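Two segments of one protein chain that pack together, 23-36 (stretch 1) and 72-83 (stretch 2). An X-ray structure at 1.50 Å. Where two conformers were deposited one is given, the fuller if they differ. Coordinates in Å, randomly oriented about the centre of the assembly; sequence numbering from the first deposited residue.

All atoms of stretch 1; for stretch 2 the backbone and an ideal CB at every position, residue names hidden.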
ATOM      1  N   ALA A  23       5.807   6.107   9.440  1.00 11.11           N
ATOM      2  CA  ALA A  23       5.499   5.915   8.021  1.00  8.62           C
ATOM      3  C   ALA A  23       5.154   4.482   7.664  1.00 10.05           C
ATOM      4  O   ALA A  23       4.243   4.233   6.882  1.00  9.40           O
ATOM      5  CB  ALA A  23       6.649   6.377   7.164  1.00 11.51           C
ATOM      6  N   ILE A  24       5.866   3.537   8.252  1.00 10.89           N
ATOM      7  CA  ILE A  24       5.663   2.138   7.889  1.00  8.49           C
ATOM      8  C   ILE A  24       4.214   1.696   8.173  1.00 10.74           C
ATOM      9  O   ILE A  24       3.603   0.972   7.389  1.00  9.54           O
ATOM     10  CB  ILE A  24       6.645   1.205   8.593  1.00  9.80           C
ATOM     11  CG1 ILE A  24       6.391  -0.243   8.203  1.00 15.53           C
ATOM     12  CG2 ILE A  24       6.573   1.355  10.107  1.00 13.28           C
ATOM     13  CD1 ILE A  24       6.588  -0.517   6.781  1.00 15.10           C
ATOM     14  N   ASP A  25       3.656   2.167   9.283  1.00  7.03           N
ATOM     15  CA  ASP A  25       2.336   1.740   9.684  1.00  7.35           C
ATOM     16  C   ASP A  25       1.265   2.437   8.862  1.00  7.96           C
ATOM     17  O   ASP A  25       0.249   1.841   8.530  1.00  8.60           O
ATOM     18  CB  ASP A  25       2.116   1.986  11.164  1.00  9.92           C
ATOM     19  CG  ASP A  25       3.072   1.169  12.024  1.00 11.96           C
ATOM     20  OD1 ASP A  25       3.226  -0.071  11.803  1.00 16.67           O
ATOM     21  OD2 ASP A  25       3.682   1.785  12.891  1.00 20.32           O
ATOM     22  N   ARG A  26       1.525   3.689   8.478  1.00  5.88           N
ATOM     23  CA  ARG A  26       0.610   4.385   7.636  1.00  7.26           C
ATOM     24  C   ARG A  26       0.608   3.720   6.251  1.00  7.71           C
ATOM     25  O   ARG A  26      -0.453   3.482   5.665  1.00  7.15           O
ATOM     26  CB  ARG A  26       1.024   5.830   7.502  1.00  8.05           C
ATOM     27  CG  ARG A  26       0.892   6.592   8.803  1.00 10.28           C
ATOM     28  CD  ARG A  26       0.883   8.094   8.605  1.00 18.94           C
ATOM     29  NE  ARG A  26       2.194   8.599   8.245  1.00 23.50           N
ATOM     30  CZ  ARG A  26       3.092   9.028   9.129  1.00 25.93           C
ATOM     31  NH1 ARG A  26       2.825   8.981  10.415  1.00 27.22           N
ATOM     32  NH2 ARG A  26       4.271   9.490   8.738  1.00 29.12           N
ATOM     33  N   PHE A  27       1.806   3.419   5.748  1.00  6.10           N
ATOM     34  CA  PHE A  27       2.000   2.690   4.485  1.00  5.99           C
ATOM     35  C   PHE A  27       1.199   1.391   4.507  1.00  7.85           C
ATOM     36  O   PHE A  27       0.429   1.089   3.593  1.00  6.28           O
ATOM     37  CB  PHE A  27       3.492   2.444   4.306  1.00  8.37           C
ATOM     38  CG  PHE A  27       3.880   1.597   3.122  1.00  7.22           C
ATOM     39  CD1 PHE A  27       3.722   2.058   1.835  1.00  6.49           C
ATOM     40  CD2 PHE A  27       4.471   0.373   3.312  1.00  8.27           C
ATOM     41  CE1 PHE A  27       4.160   1.313   0.754  1.00  8.96           C
ATOM     42  CE2 PHE A  27       4.901  -0.368   2.232  1.00 11.69           C
ATOM     43  CZ  PHE A  27       4.733   0.102   0.959  1.00 10.13           C
ATOM     44  N   MET A  28       1.401   0.603   5.553  1.00  7.00           N
ATOM     45  CA  MET A  28       0.699  -0.659   5.677  1.00  6.53           C
ATOM     46  C   MET A  28      -0.831  -0.535   5.745  1.00  5.55           C
ATOM     47  O   MET A  28      -1.552  -1.319   5.102  1.00  7.24           O
ATOM     48  CB  MET A  28       1.218  -1.450   6.877  1.00  6.55           C
ATOM     49  CG  MET A  28       2.624  -2.009   6.709  1.00 11.42           C
ATOM     50  SD  MET A  28       2.742  -3.076   5.277  1.00 18.71           S
ATOM     51  CE  MET A  28       4.097  -4.125   5.664  1.00 22.33           C
ATOM     52  N   LEU A  29      -1.318   0.444   6.523  1.00  5.77           N
ATOM     53  CA  LEU A  29      -2.753   0.615   6.639  1.00  5.92           C
ATOM     54  C   LEU A  29      -3.360   1.101   5.319  1.00  7.56           C
ATOM     55  O   LEU A  29      -4.450   0.701   4.946  1.00  7.24           O
ATOM     56  CB  LEU A  29      -3.092   1.560   7.788  1.00  6.93           C
ATOM     57  CG  LEU A  29      -4.570   1.800   8.072  1.00  8.38           C
ATOM     58  CD1 LEU A  29      -5.324   0.493   8.226  1.00  9.48           C
ATOM     59  CD2 LEU A  29      -4.730   2.654   9.314  1.00 10.00           C
ATOM     60  N   ILE A  30      -2.644   1.949   4.609  1.00  5.81           N
ATOM     61  CA  ILE A  30      -3.084   2.358   3.276  1.00  6.26           C
ATOM     62  C   ILE A  30      -3.226   1.147   2.338  1.00  3.80           C
ATOM     63  O   ILE A  30      -4.267   0.978   1.665  1.00  5.51           O
ATOM     64  CB  ILE A  30      -2.109   3.373   2.676  1.00  5.61           C
ATOM     65  CG1 ILE A  30      -2.315   4.750   3.300  1.00  7.12           C
ATOM     66  CG2 ILE A  30      -2.279   3.494   1.155  1.00  7.17           C
ATOM     67  CD1 ILE A  30      -1.142   5.704   3.121  1.00  7.50           C
ATOM     68  N   LEU A  31      -2.201   0.292   2.307  1.00  5.16           N
ATOM     69  CA  LEU A  31      -2.272  -0.914   1.484  1.00  5.10           C
ATOM     70  C   LEU A  31      -3.406  -1.851   1.922  1.00  5.64           C
ATOM     71  O   LEU A  31      -4.156  -2.364   1.085  1.00  5.80           O
ATOM     72  CB  LEU A  31      -0.950  -1.646   1.478  1.00  6.09           C
ATOM     73  CG  LEU A  31       0.215  -0.909   0.812  1.00  6.66           C
ATOM     74  CD1 LEU A  31       1.524  -1.581   1.173  1.00  9.58           C
ATOM     75  CD2 LEU A  31       0.051  -0.854  -0.682  1.00  7.60           C
ATOM     76  N   SER A  32      -3.542  -2.063   3.224  1.00  5.24           N
ATOM     77  CA  SER A  32      -4.618  -2.919   3.715  0.61  5.79           C
ATOM     78  C   SER A  32      -5.963  -2.374   3.279  1.00  5.09           C
ATOM     79  O   SER A  32      -6.881  -3.140   2.939  1.00  6.77           O
ATOM     80  CB  SER A  32      -4.602  -3.009   5.244  0.61  6.38           C
ATOM     81  OG  SER A  32      -3.459  -3.692   5.741  0.61  7.54           O
ATOM     82  N   THR A  33      -6.093  -1.057   3.337  1.00  6.32           N
ATOM     83  CA  THR A  33      -7.361  -0.412   3.018  1.00  5.43           C
ATOM     84  C   THR A  33      -7.682  -0.519   1.528  1.00  5.94           C
ATOM     85  O   THR A  33      -8.825  -0.765   1.144  1.00  5.57           O
ATOM     86  CB  THR A  33      -7.364   1.045   3.456  1.00  5.77           C
ATOM     87  OG1 THR A  33      -7.196   1.127   4.874  1.00  8.62           O
ATOM     88  CG2 THR A  33      -8.681   1.720   3.091  1.00  7.78           C
ATOM     89  N   LEU A  34      -6.668  -0.335   0.689  1.00  6.51           N
ATOM     90  CA  LEU A  34      -6.857  -0.471  -0.753  1.00  6.79           C
ATOM     91  C   LEU A  34      -7.345  -1.861  -1.083  1.00  5.20           C
ATOM     92  O   LEU A  34      -8.239  -2.042  -1.931  1.00  7.59           O
ATOM     93  CB  LEU A  34      -5.558  -0.162  -1.502  1.00  6.50           C
ATOM     94  CG  LEU A  34      -5.169   1.316  -1.524  1.00  6.88           C
ATOM     95  CD1 LEU A  34      -3.745   1.455  -1.977  1.00  5.27           C
ATOM     96  CD2 LEU A  34      -6.059   2.119  -2.425  1.00  8.58           C
ATOM     97  N   HIS A  35      -6.758  -2.861  -0.432  1.00  6.07           N
ATOM     98  CA  HIS A  35      -7.201  -4.230  -0.647  1.00  6.54           C
ATOM     99  C   HIS A  35      -8.640  -4.460  -0.186  1.00  6.88           C
ATOM    100  O   HIS A  35      -9.415  -5.147  -0.852  1.00  9.37           O
ATOM    101  CB  HIS A  35      -6.259  -5.196   0.058  1.00  8.04           C
ATOM    102  CG  HIS A  35      -6.673  -6.636  -0.024  1.00  8.13           C
ATOM    103  ND1 HIS A  35      -7.450  -7.232   0.929  1.00  9.88           N
ATOM    104  CD2 HIS A  35      -6.397  -7.575  -0.958  1.00  9.26           C
ATOM    105  CE1 HIS A  35      -7.643  -8.512   0.595  1.00 10.68           C
ATOM    106  NE2 HIS A  35      -7.014  -8.736  -0.539  1.00 13.01           N
ATOM    107  N   ARG A  36      -8.986  -3.911   0.964  1.00  6.92           N
ATOM    108  CA  ARG A  36     -10.342  -3.997   1.476  1.00 10.21           C
ATOM    109  C   ARG A  36     -11.355  -3.392   0.514  1.00 10.08           C
ATOM    110  O   ARG A  36     -12.445  -3.958   0.288  1.00 12.83           O
ATOM    111  CB  ARG A  36     -10.432  -3.280   2.827  1.00 10.88           C
ATOM    112  CG  ARG A  36     -11.816  -3.336   3.432  1.00 16.30           C
ATOM    113  CD  ARG A  36     -11.823  -2.890   4.886  1.00 20.54           C
ATOM    114  NE  ARG A  36     -11.409  -1.503   5.068  1.00 25.35           N
ATOM    115  CZ  ARG A  36     -12.172  -0.441   4.800  1.00 27.14           C
ATOM    116  NH1 ARG A  36     -11.707   0.791   5.016  1.00 22.37           N
ATOM    117  NH2 ARG A  36     -13.398  -0.600   4.299  1.00 27.22           N
ATOM    118  N   UNK A  72      10.786  -8.297   3.842  1.00  9.75           N
ATOM    119  CA  UNK A  72       9.370  -8.431   3.526  1.00  8.69           C
ATOM    120  C   UNK A  72       8.502  -8.439   4.786  1.00  9.06           C
ATOM    121  O   UNK A  72       8.878  -9.035   5.809  1.00 11.92           O
ATOM    122  CB  UNK A  72       9.133  -9.711   2.721  1.00  8.69           C
ATOM    123  N   UNK A  73       7.338  -7.810   4.680  1.00  9.89           N
ATOM    124  CA  UNK A  73       6.359  -7.793   5.758  0.54 10.57           C
ATOM    125  C   UNK A  73       4.958  -8.104   5.229  1.00  6.83           C
ATOM    126  O   UNK A  73       4.592  -7.684   4.128  1.00  7.53           O
ATOM    127  CB  UNK A  73       6.370  -6.436   6.464  0.54 10.57           C
ATOM    128  N   UNK A  74       4.155  -8.799   6.026  1.00  9.28           N
ATOM    129  CA  UNK A  74       2.798  -9.108   5.653  1.00  8.71           C
ATOM    130  C   UNK A  74       1.933  -7.878   5.731  1.00  8.92           C
ATOM    131  O   UNK A  74       2.034  -7.097   6.692  1.00 11.48           O
ATOM    132  CB  UNK A  74       2.232 -10.217   6.542  1.00  8.71           C
ATOM    133  N   UNK A  75       1.114  -7.692   4.701  1.00  6.45           N
ATOM    134  CA  UNK A  75       0.130  -6.621   4.712  1.00  7.64           C
ATOM    135  C   UNK A  75      -1.106  -7.087   5.474  1.00  9.05           C
ATOM    136  O   UNK A  75      -1.779  -8.015   5.080  1.00 11.13           O
ATOM    137  CB  UNK A  75      -0.234  -6.196   3.288  1.00  7.64           C
ATOM    138  N   UNK A  76      -1.371  -6.467   6.620  1.00  9.28           N
ATOM    139  CA  UNK A  76      -2.433  -6.974   7.489  1.00 11.35           C
ATOM    140  C   UNK A  76      -3.795  -7.131   6.809  1.00  9.69           C
ATOM    141  O   UNK A  76      -4.183  -6.290   5.981  1.00  9.09           O
ATOM    142  CB  UNK A  76      -2.585  -6.039   8.691  1.00 11.35           C
ATOM    143  N   UNK A  77      -4.481  -8.224   7.137  1.00 14.04           N
ATOM    144  CA  UNK A  77      -5.805  -8.510   6.620  0.67 12.46           C
ATOM    145  C   UNK A  77      -5.796  -8.736   5.114  1.00 13.00           C
ATOM    146  O   UNK A  77      -6.789  -8.560   4.437  1.00 17.22           O
ATOM    147  CB  UNK A  77      -6.760  -7.367   6.970  0.67 12.46           C
ATOM    148  N   UNK A  78      -4.646  -9.143   4.606  1.00 11.62           N
ATOM    149  CA  UNK A  78      -4.521  -9.526   3.196  1.00 11.36           C
ATOM    150  C   UNK A  78      -3.639 -10.757   3.102  1.00 12.48           C
ATOM    151  O   UNK A  78      -2.949 -11.103   4.051  1.00 14.93           O
ATOM    152  CB  UNK A  78      -3.948  -8.383   2.356  1.00 11.36           C
ATOM    153  N   UNK A  79      -3.624 -11.391   1.928  1.00 10.88           N
ATOM    154  CA  UNK A  79      -2.737 -12.528   1.677  1.00 10.82           C
ATOM    155  C   UNK A  79      -1.379 -12.111   1.118  1.00 10.44           C
ATOM    156  O   UNK A  79      -0.570 -12.955   0.742  1.00 13.19           O
ATOM    157  CB  UNK A  79      -3.408 -13.503   0.708  1.00 10.82           C
ATOM    158  N   UNK A  80      -1.133 -10.816   1.047  1.00  7.94           N
ATOM    159  CA  UNK A  80       0.050 -10.279   0.386  1.00  7.84           C
ATOM    160  C   UNK A  80       1.155  -9.826   1.328  1.00  7.05           C
ATOM    161  O   UNK A  80       0.913  -9.583   2.521  1.00  7.34           O
ATOM    162  CB  UNK A  80      -0.360  -9.100  -0.498  1.00  7.84           C
ATOM    163  N   UNK A  81       2.355  -9.701   0.763  1.00  8.31           N
ATOM    164  CA  UNK A  81       3.576  -9.269   1.409  1.00  8.39           C
ATOM    165  C   UNK A  81       4.180  -8.162   0.570  1.00  7.29           C
ATOM    166  O   UNK A  81       3.966  -8.108  -0.654  1.00  7.53           O
ATOM    167  CB  UNK A  81       4.556 -10.429   1.591  1.00  8.39           C
ATOM    168  N   UNK A  82       4.922  -7.270   1.232  1.00  6.83           N
ATOM    169  CA  UNK A  82       5.580  -6.161   0.547  1.00  7.22           C
ATOM    170  C   UNK A  82       6.985  -5.958   1.079  1.00  8.90           C
ATOM    171  O   UNK A  82       7.247  -6.221   2.246  1.00  9.95           O
ATOM    172  CB  UNK A  82       4.768  -4.874   0.701  1.00  7.22           C
ATOM    173  N   UNK A  83       7.901  -5.536   0.219  1.00  7.35           N
ATOM    174  CA  UNK A  83       9.242  -5.210   0.660  1.00  9.36           C
ATOM    175  C   UNK A  83       9.253  -3.871   1.422  1.00  9.80           C
ATOM    176  O   UNK A  83       8.536  -2.925   1.074  1.00 11.37           O
ATOM    177  CB  UNK A  83      10.191  -5.156  -0.539  1.00  9.36           C
TER

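Stretch 1 is a continuous helix, and stretch 2 is a hairpin laid against the side carrying I24, F27, M28, L31, S32 and H35. Backbone bonds at 2.9 Å in both directions between positions 73 and 82 (73 N to 82 O, 82 N to 73 O) pair its two strands.

Position 72 points away from the helix, with nothing of it within 5.5 Å of the ideal CB. Phi of -61° and psi of 143° suit many residues, proline included; it is P72, without contact.

Position 73 points toward the helix, its ideal CB a tight 3.3 Å from M28 CE. Beyond lie I24 and the carboxylate of D25, so a long, flexible chain, apolar along its length and perhaps basic at its tip, would fit. K73 is deposited with all four chi angles t. Its CD lies 3.2 Å from M28 CE, and its NZ stops 4.4 Å from D25 OD1, opposite charges near each other but beyond a salt bridge.

Position 74 points away, which leaves the choice wide; A74 offers little beyond its backbone O, 3.8 Å from M28 CE.

Position 75 lies sideways, its ideal CB 4.7 Å from M28 SD and 4.9 Å from L31 CB. A branched or medium-sized aliphatic would suit. I75 places CG2 3.9 Å from L31 CB and CG1 4.2 Å from M28 SD.

Position 76 follows at phi -54° and psi 140°, the second residue of a type II turn spanning 75 to 78. Proline is favoured there, though not required. P76 packs CD 4.3 Å from M28 CB, while its carbonyl O accepts a hydrogen bond from S32 OG at 2.7 Å, the one direct hydrogen bond between the stretches.

Position 77 has positive phi (65/25), favouring glycine, asparagine or aspartate. N77 uses its backbone: one water donates to both N77 O (3.0 Å) and S32 O (3.1 Å), and also lies 2.9 Å from H35 ND1.

Position 78 points toward the helix, its ideal CB 4.0 Å from H35 ND1. A compact side chain with a methyl could cover the imidazole; a hydroxyl could also serve the turn. T78 does both: CG2 sits over one ring face, 3.9 Å from the H35 centroid, and OG1 donates to I75 O (2.9 Å) while accepting from the backbone N of position 80 (3.0 Å).

Position 79 has no helix atom within 5.5 Å of its ideal CB, and phi -90° permits many residues. P79 brings CD to 3.7 Å from H35 NE2.

Position 80 points toward the helix from a distance, so contact needs a long or aromatic side chain. F80 reaches with CE2 to 3.9 Å from H35 CD2, which lies at the phenyl edge; the ring planes meet at 72°.

Position 82 points between F27, M28 and L31, suiting a branched aliphatic. V82 CG1 lies 3.6 Å from M28 CE and 4.0 Å from F27 CE2.

Positions 81 and 83 point away; W81 and I83 make no contact.

Stretch 2, residues 72-83: PKAIPNTPFWVI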
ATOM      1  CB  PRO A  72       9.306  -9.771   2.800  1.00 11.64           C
ATOM      2  CG  PRO A  72      10.528 -10.473   3.159  1.00 14.05           C
ATOM      3  CD  PRO A  72      11.560  -9.458   3.379  1.00 12.52           C
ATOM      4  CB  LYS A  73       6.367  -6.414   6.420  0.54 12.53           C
ATOM      5  CG  LYS A  73       5.606  -6.308   7.722  0.54 16.80           C
ATOM      6  CD  LYS A  73       5.764  -4.905   8.311  0.54 18.00           C
ATOM      7  CE  LYS A  73       5.365  -4.848   9.769  0.54 17.44           C
ATOM      8  NZ  LYS A  73       5.644  -3.500  10.329  0.54 16.99           N
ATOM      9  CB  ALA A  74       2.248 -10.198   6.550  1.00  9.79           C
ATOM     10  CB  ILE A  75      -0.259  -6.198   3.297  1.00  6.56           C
ATOM     11  CG1 ILE A  75       0.975  -5.755   2.533  1.00  7.56           C
ATOM     12  CG2 ILE A  75      -1.247  -5.050   3.331  1.00  9.09           C
ATOM     13  CD1 ILE A  75       0.730  -5.535   1.032  1.00  8.40           C
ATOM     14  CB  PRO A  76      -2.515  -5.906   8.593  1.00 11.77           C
ATOM     15  CG  PRO A  76      -1.173  -5.322   8.648  1.00 13.13           C
ATOM     16  CD  PRO A  76      -0.686  -5.309   7.202  1.00  9.55           C
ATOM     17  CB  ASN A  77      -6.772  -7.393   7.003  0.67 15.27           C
ATOM     18  CG  ASN A  77      -6.911  -7.247   8.500  0.67 25.98           C
ATOM     19  OD1 ASN A  77      -6.816  -6.150   9.048  0.67 31.01           O
ATOM     20  ND2 ASN A  77      -7.120  -8.365   9.173  0.67 26.49           N
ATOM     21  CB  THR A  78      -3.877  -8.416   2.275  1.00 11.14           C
ATOM     22  OG1 THR A  78      -2.473  -8.501   2.343  1.00 12.48           O
ATOM     23  CG2 THR A  78      -4.303  -7.038   2.654  1.00 10.21           C
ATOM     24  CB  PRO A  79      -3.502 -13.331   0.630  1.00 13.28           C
ATOM     25  CG  PRO A  79      -4.277 -12.333  -0.106  1.00 13.70           C
ATOM     26  CD  PRO A  79      -4.662 -11.279   0.893  1.00 11.55           C
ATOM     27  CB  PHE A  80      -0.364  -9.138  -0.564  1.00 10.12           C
ATOM     28  CG  PHE A  80      -1.331  -9.571  -1.627  1.00  9.88           C
ATOM     29  CD1 PHE A  80      -0.939 -10.423  -2.653  1.00 11.83           C
ATOM     30  CD2 PHE A  80      -2.658  -9.198  -1.583  1.00 11.40           C
ATOM     31  CE1 PHE A  80      -1.827 -10.835  -3.619  1.00 15.77           C
ATOM     32  CE2 PHE A  80      -3.545  -9.634  -2.566  1.00 13.29           C
ATOM     33  CZ  PHE A  80      -3.109 -10.460  -3.566  1.00 11.66           C
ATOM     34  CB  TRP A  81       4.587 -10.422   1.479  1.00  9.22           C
ATOM     35  CG  TRP A  81       4.180 -11.517   2.437  1.00  8.48           C
ATOM     36  CD1 TRP A  81       3.150 -12.405   2.295  1.00 10.32           C
ATOM     37  CD2 TRP A  81       4.789 -11.805   3.690  1.00  9.42           C
ATOM     38  NE1 TRP A  81       3.082 -13.231   3.400  1.00 11.45           N
ATOM     39  CE2 TRP A  81       4.071 -12.872   4.273  1.00 10.65           C
ATOM     40  CE3 TRP A  81       5.865 -11.264   4.385  1.00 10.21           C
ATOM     41  CZ2 TRP A  81       4.407 -13.405   5.514  1.00 12.59           C
ATOM     42  CZ3 TRP A  81       6.202 -11.805   5.603  1.00 10.96           C
ATOM     43  CH2 TRP A  81       5.474 -12.859   6.159  1.00 12.55           C
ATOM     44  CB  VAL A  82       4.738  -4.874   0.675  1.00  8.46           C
ATOM     45  CG1 VAL A  82       4.631  -4.395   2.121  1.00  8.61           C
ATOM     46  CG2 VAL A  82       5.276  -3.764  -0.180  1.00  7.68           C
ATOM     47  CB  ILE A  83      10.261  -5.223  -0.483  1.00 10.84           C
ATOM     48  CG1 ILE A  83      10.051  -4.055  -1.435  1.00 13.66           C
ATOM     49  CG2 ILE A  83      10.194  -6.553  -1.239  1.00 14.13           C
ATOM     50  CD1 ILE A  83      11.140  -3.951  -2.478  1.00 16.61           C
TER
HETATM   51  O   HOH W   1      -7.998  -5.993   3.483  1.00 21.15           O
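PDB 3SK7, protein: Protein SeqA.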